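Local coordinates for sister chromatid cohesion protein 2 (Saccharomyces cerevisiae, PDB 4XDN) that joins its partner SCC4 through this N-terminal region to form the complex that loads cohesin onto chromatin for sister chromatid cohesion, at residues B[134-137]-B[138-142]. Sequence-based numbering, arbitrary orientation.
Sequences QSVL and STHKG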
loop_
_atom_site.group_PDB
_atom_site.type_symbol
_atom_site.label_atom_id
_atom_site.label_comp_id
_atom_site.label_asym_id
_atom_site.label_seq_id
_atom_site.Cartn_x
_atom_site.Cartn_y
_atom_site.Cartn_z
ATOM N N GLN B 134 17.095 -2.126 40.897
ATOM C CA GLN B 134 15.958 -2.658 41.643
ATOM C C GLN B 134 15.664 -1.803 42.871
ATOM O O GLN B 134 14.510 -1.520 43.180
ATOM C CB GLN B 134 16.216 -4.108 42.070
ATOM C CG GLN B 134 16.221 -5.109 40.926
ATOM C CD GLN B 134 16.659 -6.497 41.363
ATOM O OE1 GLN B 134 16.652 -6.821 42.553
ATOM N NE2 GLN B 134 17.052 -7.322 40.399
ATOM N N SER B 135 16.717 -1.385 43.564
ATOM C CA SER B 135 16.564 -0.608 44.788
ATOM C C SER B 135 15.930 0.754 44.524
ATOM O O SER B 135 14.994 1.153 45.214
ATOM C CB SER B 135 17.916 -0.422 45.471
ATOM O OG SER B 135 17.767 0.281 46.691
ATOM N N VAL B 136 16.448 1.464 43.528
ATOM C CA VAL B 136 15.926 2.782 43.171
ATOM C C VAL B 136 14.485 2.663 42.678
ATOM O O VAL B 136 13.659 3.545 42.919
ATOM C CB VAL B 136 16.805 3.456 42.088
ATOM C CG1 VAL B 136 16.192 4.770 41.600
ATOM C CG2 VAL B 136 18.204 3.700 42.624
ATOM N N LEU B 137 14.184 1.563 42.000
ATOM C CA LEU B 137 12.836 1.329 41.498
ATOM C C LEU B 137 11.852 1.143 42.655
ATOM O O LEU B 137 10.736 1.660 42.614
ATOM C CB LEU B 137 12.822 0.110 40.573
ATOM C CG LEU B 137 11.502 -0.248 39.882
ATOM C CD1 LEU B 137 10.927 0.934 39.130
ATOM C CD2 LEU B 137 11.711 -1.414 38.928
ATOM N N SER B 138 12.275 0.420 43.690
ATOM C CA SER B 138 11.413 0.141 44.840
ATOM C C SER B 138 11.207 1.376 45.711
ATOM O O SER B 138 10.117 1.598 46.239
ATOM C CB SER B 138 11.999 -0.987 45.691
ATOM O OG SER B 138 12.154 -2.172 44.934
ATOM N N THR B 139 12.264 2.166 45.867
ATOM C CA THR B 139 12.207 3.375 46.680
ATOM C C THR B 139 11.216 4.374 46.099
ATOM O O THR B 139 10.554 5.103 46.836
ATOM C CB THR B 139 13.595 4.040 46.792
ATOM O OG1 THR B 139 14.496 3.153 47.468
ATOM C CG2 THR B 139 13.516 5.356 47.566
ATOM N N HIS B 140 11.120 4.399 44.774
ATOM C CA HIS B 140 10.247 5.335 44.077
ATOM C C HIS B 140 9.106 4.594 43.389
ATOM O O HIS B 140 8.900 4.731 42.183
ATOM C CB HIS B 140 11.049 6.148 43.061
ATOM C CG HIS B 140 12.269 6.794 43.641
ATOM N ND1 HIS B 140 13.424 6.093 43.915
ATOM C CD2 HIS B 140 12.509 8.075 44.009
ATOM C CE1 HIS B 140 14.326 6.916 44.421
ATOM N NE2 HIS B 140 13.796 8.123 44.489
ATOM N N LYS B 141 8.369 3.811 44.169
ATOM C CA LYS B 141 7.261 3.023 43.646
ATOM C C LYS B 141 5.971 3.840 43.625
ATOM O O LYS B 141 5.052 3.544 42.861
ATOM C CB LYS B 141 7.070 1.756 44.481
ATOM C CG LYS B 141 6.261 0.675 43.783
ATOM C CD LYS B 141 6.368 -0.661 44.503
ATOM C CE LYS B 141 6.312 -1.826 43.524
ATOM N NZ LYS B 141 5.040 -1.864 42.748
ATOM N N GLY B 142 5.910 4.867 44.466
ATOM C CA GLY B 142 4.749 5.736 44.521
ATOM C C GLY B 142 4.608 6.562 43.258
ATOM O O GLY B 142 3.497 6.869 42.824
#
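The carbonyl oxygen V136 O takes two hydrogen bonds from one residue, H140, where helix 131-139 runs out. The shorter comes from the imidazole: ND1 of H140 lies 2.7 Å from V136 O, its N-H directed at the acceptor at 161°. It arrives in the carbonyl plane on a lone pair, and V136 O in turn sits at the edge of the ring, close to the ring plane. H140 N supplies the second, longer bond, 3.3 Å to V136 O, from a position tilted out of the carbonyl plane. H140 illustrates how a side chain can take up a helix end: it is the first residue outside helical phi/psi, and CG stands beside its own N (chi1 -52°), which turns the ND1 edge of the ring back toward the last turn, to the oxygen that the amide also approaches. One turn back along the chain, CG1 of V136 touches the ring at 3.8 Å from ND1 of H140, the two side chains crossing obliquely.

The preceding turn is ordinary helix. T139 N donates to S135 O at 3.0 Å, and S138 N to Q134 O at the same distance; the hydroxyl OG1 of T139 also lies 3.1 Å from S135 O. Beyond the end, K141 N makes a weak bond to S138 O. On another side of the helix L137 packs on L126, L129 and N144, while V136 meets an aromatic and L137 an apolar side chain of another protein's chain, probably SCC4.

With an alanine at H140, V136 O would probably keep just the long amide bond and CG1 of V136 would lose its ring neighbour. V136 O can only accept, so ND1 carries the hydrogen; NE2's weak bond to I81 O ties the helix end to the loop after strand 78-80, and two carbonyl acceptors may favour a cationic imidazolium without settling it.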